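Local coordinates for protein intramolecular trans-sialidase (PDB 3SLI) that probably cleaves the sialic acid from sialylated glycans by intramolecular trans-sialidation, releasing 2,7-anhydro-Neu5Ac, at residues V31-I39 and F143-V153; F371-L379 and N410-F420. One frame throughout, in Å; residues are numbered along the deposited sequence.

Contact 1 of 2, residues V31-I39 and F143-V153; sequences VKAMTQGTI and FISDITGVDNV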
loop_
_atom_site.group_PDB
_atom_site.type_symbol
_atom_site.label_atom_id
_atom_site.label_comp_id
_atom_site.label_asym_id
_atom_site.label_seq_id
_atom_site.Cartn_x
_atom_site.Cartn_y
_atom_site.Cartn_z
ATOM N N VAL A 31 -14.893 38.607 -7.678
ATOM C CA VAL A 31 -14.416 37.461 -6.897
ATOM C C VAL A 31 -14.975 37.495 -5.469
ATOM O O VAL A 31 -15.377 36.456 -4.924
ATOM C CB VAL A 31 -12.858 37.403 -6.886
ATOM C CG1 VAL A 31 -12.365 36.246 -6.022
ATOM C CG2 VAL A 31 -12.328 37.240 -8.316
ATOM N N LYS A 32 -15.081 38.695 -4.900
ATOM C CA LYS A 32 -15.608 38.859 -3.539
ATOM C C LYS A 32 -17.099 38.561 -3.426
ATOM O O LYS A 32 -17.636 38.525 -2.314
ATOM C CB LYS A 32 -15.346 40.275 -3.008
ATOM C CG LYS A 32 -13.897 40.597 -2.719
ATOM C CD LYS A 32 -13.713 42.083 -2.413
ATOM C CE LYS A 32 -12.226 42.436 -2.359
ATOM N NZ LYS A 32 -11.930 43.874 -2.070
ATOM N N ALA A 33 -17.760 38.317 -4.560
ATOM C CA ALA A 33 -19.195 38.039 -4.565
ATOM C C ALA A 33 -19.616 36.801 -5.366
ATOM O O ALA A 33 -20.795 36.622 -5.660
ATOM C CB ALA A 33 -19.958 39.272 -5.065
ATOM N N MET A 34 -18.668 35.914 -5.658
ATOM C CA MET A 34 -18.951 34.696 -6.424
ATOM C C MET A 34 -20.038 33.809 -5.828
ATOM O O MET A 34 -19.999 33.460 -4.642
ATOM C CB MET A 34 -17.675 33.874 -6.593
ATOM C CG MET A 34 -16.632 34.553 -7.442
ATOM S SD MET A 34 -15.042 33.718 -7.410
ATOM C CE MET A 34 -15.333 32.381 -8.584
ATOM N N THR A 35 -21.008 33.437 -6.655
ATOM C CA THR A 35 -22.101 32.578 -6.222
ATOM C C THR A 35 -21.718 31.119 -6.467
ATOM O O THR A 35 -22.352 30.205 -5.939
ATOM C CB THR A 35 -23.397 32.905 -6.990
ATOM O OG1 THR A 35 -23.148 32.822 -8.399
ATOM C CG2 THR A 35 -23.862 34.313 -6.657
ATOM N N GLN A 36 -20.689 30.934 -7.293
ATOM C CA GLN A 36 -20.143 29.626 -7.662
ATOM C C GLN A 36 -18.875 29.915 -8.467
ATOM O O GLN A 36 -18.429 31.063 -8.525
ATOM C CB GLN A 36 -21.120 28.863 -8.544
ATOM C CG GLN A 36 -21.359 29.533 -9.881
ATOM C CD GLN A 36 -21.758 28.546 -10.943
ATOM O OE1 GLN A 36 -22.206 27.438 -10.639
ATOM N NE2 GLN A 36 -21.573 28.925 -12.204
ATOM N N GLY A 37 -18.284 28.889 -9.076
ATOM C CA GLY A 37 -17.092 29.126 -9.868
ATOM C C GLY A 37 -16.052 28.026 -9.853
ATOM O O GLY A 37 -16.288 26.934 -9.338
ATOM N N THR A 38 -14.882 28.332 -10.402
ATOM C CA THR A 38 -13.781 27.380 -10.470
ATOM C C THR A 38 -12.467 28.111 -10.230
ATOM O O THR A 38 -12.262 29.213 -10.736
ATOM C CB THR A 38 -13.692 26.711 -11.875
ATOM O OG1 THR A 38 -14.979 26.202 -12.259
ATOM C CG2 THR A 38 -12.691 25.557 -11.852
ATOM N N ILE A 39 -11.593 27.525 -9.421
ATOM C CA ILE A 39 -10.288 28.120 -9.167
ATOM C C ILE A 39 -9.253 27.067 -9.494
ATOM O O ILE A 39 -9.374 25.915 -9.078
ATOM C CB ILE A 39 -10.066 28.558 -7.695
ATOM C CG1 ILE A 39 -11.063 29.645 -7.282
ATOM C CG2 ILE A 39 -8.647 29.085 -7.522
ATOM C CD1 ILE A 39 -12.301 29.104 -6.616
ATOM N N PHE A 143 -21.505 29.690 -1.229
ATOM C CA PHE A 143 -20.235 30.111 -1.796
ATOM C C PHE A 143 -19.836 31.487 -1.260
ATOM O O PHE A 143 -20.394 31.948 -0.264
ATOM C CB PHE A 143 -20.171 30.023 -3.326
ATOM C CG PHE A 143 -18.771 29.781 -3.843
ATOM C CD1 PHE A 143 -17.978 28.771 -3.283
ATOM C CD2 PHE A 143 -18.217 30.592 -4.824
ATOM C CE1 PHE A 143 -16.653 28.584 -3.693
ATOM C CE2 PHE A 143 -16.889 30.415 -5.245
ATOM C CZ PHE A 143 -16.105 29.412 -4.679
ATOM N N ILE A 144 -18.870 32.133 -1.895
ATOM C CA ILE A 144 -18.371 33.418 -1.423
ATOM C C ILE A 144 -19.455 34.478 -1.202
ATOM O O ILE A 144 -19.387 35.249 -0.244
ATOM C CB ILE A 144 -17.228 33.913 -2.336
ATOM C CG1 ILE A 144 -16.086 32.884 -2.306
ATOM C CG2 ILE A 144 -16.732 35.283 -1.886
ATOM C CD1 ILE A 144 -14.938 33.173 -3.256
ATOM N N SER A 145 -20.491 34.455 -2.032
ATOM C CA SER A 145 -21.599 35.397 -1.912
ATOM C C SER A 145 -22.344 35.264 -0.577
ATOM O O SER A 145 -23.048 36.189 -0.159
ATOM C CB SER A 145 -22.588 35.186 -3.063
ATOM O OG SER A 145 -22.977 33.824 -3.145
ATOM N N ASP A 146 -22.166 34.124 0.091
ATOM C CA ASP A 146 -22.832 33.848 1.359
ATOM C C ASP A 146 -22.018 34.197 2.601
ATOM O O ASP A 146 -22.503 34.050 3.722
ATOM C CB ASP A 146 -23.281 32.389 1.414
ATOM C CG ASP A 146 -24.253 32.041 0.306
ATOM O OD1 ASP A 146 -25.363 32.614 0.260
ATOM O OD2 ASP A 146 -23.918 31.186 -0.523
ATOM N N ILE A 147 -20.771 34.613 2.411
ATOM C CA ILE A 147 -19.934 35.009 3.533
ATOM C C ILE A 147 -20.246 36.477 3.846
ATOM O O ILE A 147 -20.338 37.305 2.939
ATOM C CB ILE A 147 -18.437 34.858 3.196
ATOM C CG1 ILE A 147 -18.123 33.395 2.859
ATOM C CG2 ILE A 147 -17.571 35.344 4.364
ATOM C CD1 ILE A 147 -16.681 33.171 2.424
ATOM N N THR A 148 -20.400 36.790 5.128
ATOM C CA THR A 148 -20.719 38.146 5.575
ATOM C C THR A 148 -19.518 39.073 5.731
ATOM O O THR A 148 -18.560 38.769 6.446
ATOM C CB THR A 148 -21.497 38.112 6.907
ATOM O OG1 THR A 148 -22.624 37.237 6.769
ATOM C CG2 THR A 148 -21.986 39.511 7.286
ATOM N N GLY A 149 -19.562 40.194 5.020
ATOM C CA GLY A 149 -18.499 41.177 5.110
ATOM C C GLY A 149 -17.165 40.890 4.449
ATOM O O GLY A 149 -16.121 41.291 4.973
ATOM N N VAL A 150 -17.176 40.239 3.290
ATOM C CA VAL A 150 -15.927 39.953 2.593
ATOM C C VAL A 150 -15.234 41.278 2.272
ATOM O O VAL A 150 -15.872 42.223 1.795
ATOM C CB VAL A 150 -16.180 39.140 1.302
ATOM C CG1 VAL A 150 -14.898 39.018 0.488
ATOM C CG2 VAL A 150 -16.687 37.761 1.659
ATOM N N ASP A 151 -13.940 41.363 2.561
ATOM C CA ASP A 151 -13.190 42.590 2.315
ATOM C C ASP A 151 -11.797 42.355 1.735
ATOM O O ASP A 151 -10.976 43.272 1.696
ATOM C CB ASP A 151 -13.075 43.408 3.616
ATOM C CG ASP A 151 -12.185 42.739 4.675
ATOM O OD1 ASP A 151 -11.776 41.570 4.498
ATOM O OD2 ASP A 151 -11.885 43.398 5.694
ATOM N N ASN A 152 -11.516 41.130 1.299
ATOM C CA ASN A 152 -10.196 40.840 0.755
ATOM C C ASN A 152 -10.135 39.563 -0.076
ATOM O O ASN A 152 -10.972 38.665 0.067
ATOM C CB ASN A 152 -9.154 40.765 1.890
ATOM C CG ASN A 152 -9.182 39.427 2.636
ATOM O OD1 ASN A 152 -8.496 38.479 2.248
ATOM N ND2 ASN A 152 -9.971 39.349 3.700
ATOM N N VAL A 153 -9.153 39.534 -0.973
ATOM C CA VAL A 153 -8.865 38.398 -1.840
ATOM C C VAL A 153 -7.363 38.292 -1.627
ATOM O O VAL A 153 -6.617 39.236 -1.922
ATOM C CB VAL A 153 -9.161 38.685 -3.332
ATOM C CG1 VAL A 153 -8.793 37.461 -4.175
ATOM C CG2 VAL A 153 -10.633 39.025 -3.522
HETATM O O HOH W 1 -19.572 38.041 -0.407
#

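Contact 2 of 2, residues F371-L379 and N410-F420; sequences FRVDGEYNL and NMNIFYKNSVF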
loop_
_atom_site.group_PDB
_atom_site.type_symbol
_atom_site.label_atom_id
_atom_site.label_comp_id
_atom_site.label_asym_id
_atom_site.label_seq_id
_atom_site.Cartn_x
_atom_site.Cartn_y
_atom_site.Cartn_z
ATOM N N PHE A 371 -16.964 -36.887 -2.468
ATOM C CA PHE A 371 -16.445 -35.555 -2.768
ATOM C C PHE A 371 -14.942 -35.527 -3.029
ATOM O O PHE A 371 -14.198 -36.407 -2.590
ATOM C CB PHE A 371 -16.748 -34.593 -1.617
ATOM C CG PHE A 371 -18.205 -34.465 -1.291
ATOM C CD1 PHE A 371 -18.879 -35.492 -0.639
ATOM C CD2 PHE A 371 -18.898 -33.301 -1.605
ATOM C CE1 PHE A 371 -20.220 -35.360 -0.301
ATOM C CE2 PHE A 371 -20.243 -33.159 -1.271
ATOM C CZ PHE A 371 -20.904 -34.190 -0.617
ATOM N N ARG A 372 -14.507 -34.481 -3.723
ATOM C CA ARG A 372 -13.101 -34.275 -4.040
ATOM C C ARG A 372 -12.903 -32.809 -4.440
ATOM O O ARG A 372 -13.876 -32.069 -4.589
ATOM C CB ARG A 372 -12.649 -35.209 -5.171
ATOM C CG ARG A 372 -13.165 -34.842 -6.548
ATOM C CD ARG A 372 -12.406 -35.593 -7.628
ATOM N NE ARG A 372 -12.253 -34.785 -8.839
ATOM C CZ ARG A 372 -13.143 -34.726 -9.828
ATOM N NH1 ARG A 372 -14.266 -35.433 -9.767
ATOM N NH2 ARG A 372 -12.910 -33.946 -10.877
ATOM N N VAL A 373 -11.650 -32.387 -4.556
ATOM C CA VAL A 373 -11.327 -31.022 -4.948
ATOM C C VAL A 373 -10.317 -31.056 -6.094
ATOM O O VAL A 373 -9.578 -32.035 -6.258
ATOM C CB VAL A 373 -10.720 -30.183 -3.767
ATOM C CG1 VAL A 373 -11.717 -30.027 -2.641
ATOM C CG2 VAL A 373 -9.427 -30.809 -3.259
ATOM N N ASP A 374 -10.328 -30.011 -6.917
ATOM C CA ASP A 374 -9.384 -29.902 -8.027
ATOM C C ASP A 374 -8.144 -29.126 -7.561
ATOM O O ASP A 374 -8.032 -28.779 -6.379
ATOM C CB ASP A 374 -10.039 -29.208 -9.235
ATOM C CG ASP A 374 -10.706 -27.881 -8.873
ATOM O OD1 ASP A 374 -10.274 -27.217 -7.908
ATOM O OD2 ASP A 374 -11.676 -27.501 -9.557
ATOM N N GLY A 375 -7.254 -28.803 -8.496
ATOM C CA GLY A 375 -6.045 -28.068 -8.160
ATOM C C GLY A 375 -6.282 -26.637 -7.703
ATOM O O GLY A 375 -5.330 -25.905 -7.429
ATOM N N GLU A 376 -7.550 -26.229 -7.671
ATOM C CA GLU A 376 -7.952 -24.890 -7.243
ATOM C C GLU A 376 -8.758 -24.940 -5.942
ATOM O O GLU A 376 -9.236 -23.914 -5.459
ATOM C CB GLU A 376 -8.792 -24.224 -8.338
ATOM C CG GLU A 376 -8.017 -23.918 -9.608
ATOM C CD GLU A 376 -6.798 -23.046 -9.350
ATOM O OE1 GLU A 376 -6.945 -22.003 -8.676
ATOM O OE2 GLU A 376 -5.690 -23.408 -9.806
ATOM N N TYR A 377 -8.930 -26.146 -5.402
ATOM C CA TYR A 377 -9.677 -26.383 -4.162
ATOM C C TYR A 377 -11.195 -26.144 -4.206
ATOM O O TYR A 377 -11.838 -25.868 -3.186
ATOM C CB TYR A 377 -9.007 -25.679 -2.969
ATOM C CG TYR A 377 -7.690 -26.328 -2.589
ATOM C CD1 TYR A 377 -7.652 -27.418 -1.717
ATOM C CD2 TYR A 377 -6.492 -25.895 -3.154
ATOM C CE1 TYR A 377 -6.452 -28.063 -1.425
ATOM C CE2 TYR A 377 -5.284 -26.531 -2.867
ATOM C CZ TYR A 377 -5.272 -27.613 -2.002
ATOM O OH TYR A 377 -4.075 -28.232 -1.721
ATOM N N ASN A 378 -11.760 -26.293 -5.401
ATOM C CA ASN A 378 -13.195 -26.166 -5.614
ATOM C C ASN A 378 -13.765 -27.578 -5.445
ATOM O O ASN A 378 -13.123 -28.551 -5.851
ATOM C CB ASN A 378 -13.478 -25.629 -7.021
ATOM C CG ASN A 378 -13.121 -24.160 -7.165
ATOM O OD1 ASN A 378 -13.260 -23.381 -6.225
ATOM N ND2 ASN A 378 -12.649 -23.781 -8.336
ATOM N N LEU A 379 -14.933 -27.683 -4.813
ATOM C CA LEU A 379 -15.592 -28.960 -4.546
ATOM C C LEU A 379 -16.359 -29.590 -5.703
ATOM O O LEU A 379 -16.949 -28.901 -6.538
ATOM C CB LEU A 379 -16.565 -28.841 -3.364
ATOM C CG LEU A 379 -16.124 -28.885 -1.902
ATOM C CD1 LEU A 379 -15.183 -30.059 -1.675
ATOM C CD2 LEU A 379 -15.474 -27.580 -1.517
ATOM N N ASN A 410 -17.941 -21.432 -8.378
ATOM C CA ASN A 410 -17.572 -22.744 -7.876
ATOM C C ASN A 410 -17.361 -22.703 -6.367
ATOM O O ASN A 410 -16.721 -21.789 -5.840
ATOM C CB ASN A 410 -16.317 -23.257 -8.578
ATOM C CG ASN A 410 -16.567 -23.626 -10.029
ATOM O OD1 ASN A 410 -15.688 -23.472 -10.876
ATOM N ND2 ASN A 410 -17.750 -24.148 -10.318
ATOM N N MET A 411 -17.946 -23.679 -5.681
ATOM C CA MET A 411 -17.838 -23.798 -4.231
ATOM C C MET A 411 -16.410 -24.195 -3.873
ATOM O O MET A 411 -15.934 -25.244 -4.292
ATOM C CB MET A 411 -18.806 -24.863 -3.733
ATOM C CG MET A 411 -18.844 -25.009 -2.235
ATOM S SD MET A 411 -20.024 -26.255 -1.752
ATOM C CE MET A 411 -21.581 -25.337 -1.870
ATOM N N ASN A 412 -15.739 -23.354 -3.096
ATOM C CA ASN A 412 -14.358 -23.590 -2.690
ATOM C C ASN A 412 -14.312 -23.858 -1.180
ATOM O O ASN A 412 -15.112 -23.293 -0.424
ATOM C CB ASN A 412 -13.527 -22.359 -3.056
ATOM C CG ASN A 412 -12.059 -22.540 -2.789
ATOM O OD1 ASN A 412 -11.617 -22.482 -1.643
ATOM N ND2 ASN A 412 -11.286 -22.739 -3.845
ATOM N N ILE A 413 -13.369 -24.694 -0.740
ATOM C CA ILE A 413 -13.240 -25.040 0.686
ATOM C C ILE A 413 -12.974 -23.867 1.639
ATOM O O ILE A 413 -13.126 -24.011 2.856
ATOM C CB ILE A 413 -12.166 -26.138 0.943
ATOM C CG1 ILE A 413 -10.782 -25.654 0.500
ATOM C CG2 ILE A 413 -12.554 -27.434 0.242
ATOM C CD1 ILE A 413 -9.639 -26.538 0.969
ATOM N N PHE A 414 -12.567 -22.720 1.097
ATOM C CA PHE A 414 -12.296 -21.545 1.924
ATOM C C PHE A 414 -13.459 -20.552 1.965
ATOM O O PHE A 414 -13.350 -19.490 2.583
ATOM C CB PHE A 414 -11.019 -20.852 1.450
ATOM C CG PHE A 414 -9.800 -21.728 1.515
ATOM C CD1 PHE A 414 -9.230 -22.059 2.741
ATOM C CD2 PHE A 414 -9.225 -22.237 0.353
ATOM C CE1 PHE A 414 -8.105 -22.882 2.811
ATOM C CE2 PHE A 414 -8.095 -23.064 0.415
ATOM C CZ PHE A 414 -7.537 -23.385 1.649
ATOM N N TYR A 415 -14.578 -20.913 1.340
ATOM C CA TYR A 415 -15.766 -20.053 1.283
ATOM C C TYR A 415 -16.698 -20.311 2.466
ATOM O O TYR A 415 -16.874 -21.461 2.883
ATOM C CB TYR A 415 -16.523 -20.284 -0.033
ATOM C CG TYR A 415 -15.773 -19.869 -1.286
ATOM C CD1 TYR A 415 -14.509 -19.267 -1.215
ATOM C CD2 TYR A 415 -16.339 -20.058 -2.546
ATOM C CE1 TYR A 415 -13.831 -18.868 -2.374
ATOM C CE2 TYR A 415 -15.671 -19.661 -3.710
ATOM C CZ TYR A 415 -14.422 -19.067 -3.618
ATOM O OH TYR A 415 -13.776 -18.668 -4.764
ATOM N N LYS A 416 -17.357 -19.265 2.957
ATOM C CA LYS A 416 -18.237 -19.423 4.112
ATOM C C LYS A 416 -19.456 -20.315 3.903
ATOM O O LYS A 416 -19.937 -20.930 4.857
ATOM C CB LYS A 416 -18.656 -18.072 4.702
ATOM C CG LYS A 416 -19.758 -17.352 3.966
ATOM C CD LYS A 416 -20.318 -16.200 4.794
ATOM C CE LYS A 416 -21.214 -15.319 3.938
ATOM N NZ LYS A 416 -21.704 -14.094 4.627
ATOM N N ASN A 417 -19.957 -20.403 2.674
ATOM C CA ASN A 417 -21.131 -21.240 2.422
ATOM C C ASN A 417 -20.800 -22.596 1.817
ATOM O O ASN A 417 -21.674 -23.256 1.257
ATOM C CB ASN A 417 -22.168 -20.515 1.548
ATOM C CG ASN A 417 -22.831 -19.347 2.263
ATOM O OD1 ASN A 417 -23.265 -18.391 1.621
ATOM N ND2 ASN A 417 -22.910 -19.412 3.589
ATOM N N SER A 418 -19.541 -23.006 1.911
ATOM C CA SER A 418 -19.135 -24.293 1.371
ATOM C C SER A 418 -19.671 -25.413 2.262
ATOM O O SER A 418 -19.860 -25.224 3.465
ATOM C CB SER A 418 -17.613 -24.384 1.290
ATOM O OG SER A 418 -17.213 -25.603 0.681
ATOM N N VAL A 419 -19.917 -26.575 1.664
ATOM C CA VAL A 419 -20.415 -27.725 2.410
ATOM C C VAL A 419 -19.295 -28.362 3.232
ATOM O O VAL A 419 -19.567 -29.044 4.221
ATOM C CB VAL A 419 -21.073 -28.782 1.484
ATOM C CG1 VAL A 419 -22.306 -28.191 0.820
ATOM C CG2 VAL A 419 -20.082 -29.285 0.437
ATOM N N PHE A 420 -18.053 -28.149 2.801
ATOM C CA PHE A 420 -16.851 -28.652 3.475
ATOM C C PHE A 420 -15.977 -27.428 3.715
ATOM O O PHE A 420 -15.478 -26.824 2.757
ATOM C CB PHE A 420 -16.093 -29.640 2.589
ATOM C CG PHE A 420 -16.495 -31.072 2.784
ATOM C CD1 PHE A 420 -16.215 -31.726 3.976
ATOM C CD2 PHE A 420 -17.118 -31.779 1.760
ATOM C CE1 PHE A 420 -16.545 -33.064 4.148
ATOM C CE2 PHE A 420 -17.452 -33.119 1.921
ATOM C CZ PHE A 420 -17.164 -33.764 3.119
HETATM O O HOH W 2 -14.439 -20.392 -6.623
#

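Contact 1 of 2, residues V31-I39 and F143-V153
The type I turn from V31 to M34 leads into strand 37-45 and packs against the 3-10 segment 144-146, where S145 N donates to M34 O at 2.8 Å; the bond is bent, 143° at the hydrogen, and the donor stands above the carbonyl plane. I144 packs against the turn: its CG2 lies 3.4 Å from K32 O and close to V31 O, a beta-branched side chain bringing a methyl against two carbonyls. A water donates to both K32 O and I144 O, joining two carbonyls that could not bond each other.

F143 CD2 lies 3.8 Å from M34 CB, the two side chains running alongside and pointing the same way. I39 CD1 meets the same ring at its edge, while F143 CB rests 3.4 Å from T35 O. Both segments belong to the N-terminal domain, of the concanavalin-like class, in which two antiparallel sheets pack face to face: strand 37-45 belongs to one sheet and strand 152-155 to the other. F143 lies between the sheets, its ring meeting I39 on one and F69 on the other. M34 SD lies 4.2 Å from I144 CD1, and the bend at chi3 (80°) turns the terminal CE toward F143 CE2, a flexible thioether that can follow an irregular apolar surface.

Farther along, K32 lays its extended aliphatic chain across V150 and V153. Its CG is 3.7 Å from V153 CG2, and V150 CG1 approaches equally closely; a long chain can cover these valines while its ammonium ends near D151 O without a hydrogen bond to it. D151 itself bonds S60, and with N152 forms a classic beta bulge facing G58.

Contact 2 of 2, residues F371-L379 and N410-F420
Y377 to L379 and M411 to I413 are joined by a single beta bridge centred on N378 and N412. Two backbone hydrogen bonds make it: L379 N to M411 O at 2.7 Å and I413 N to Y377 O at 3.1 Å, each donor lying nearly in line with the carbonyl. N378 CA also comes 3.2 Å from M411 O in a CA-H...O contact.

Asparagine amides add a polar layer. N412, with CG anti to the backbone N (chi1 -175°), sends ND2 to N378 OD1 at 3.2 Å, meeting it from above the carbonyl plane, the two amides nearly perpendicular (84°). Its OD1 accepts from F414 N in an Asx turn, so one amide serves both segments. A water donates to N378 OD1 and N410 O and bonds Y415 OH, which also bonds D267 N. D374 heads another Asx turn, its OD1 taking E376 N and N378 N from opposite faces of the carboxylate and bracing the type I turn from D374 to Y377.

Apolar contacts form a second group. L379 and V373 both cross I413 at about a right angle, and L379 CD2 presses on I413 CG2 at 3.4 Å, tighter than usual. I413 CD1, roughly perpendicular to that methyl, comes 3.5 Å from Y377 CD1.

The aromatic pair is T-shaped: F420 CE2 stands 3.6 Å from F371 CG, an edge C-H set on the pi face, planes at 79°. Flat apolar rings suit this packing, which V419 CG2 joins.

In the antiparallel sheet around it, strands 367-373 and 379-381 form a hairpin, and strand 384-396 pairs with both 379-381 and 407-410. I413 and F420 rest on L340 of strand 335-342, while F371, L379 and F420 all touch I360 of strand 359-362.

The two contacts occur in series along the chain and share no elements, their centres about 61 Å apart. Both are partly buried, but two of the residues touching in contact 1 are exposed and none in contact 2. Contact 1 joins connections belonging to the two sheets of the N-terminal domain, mostly by apolar side chains packed around carbonyl oxygens, with one sound direct hydrogen bond. Contact 2 instead ties a hairpin to a loop within one antiparallel sheet system, and adds regular backbone pairing, an asparagine-to-asparagine bond and an aromatic T-shaped pair. A water bridges the segments in each: between backbone carbonyls alone in contact 1, with side-chain oxygens as well in contact 2.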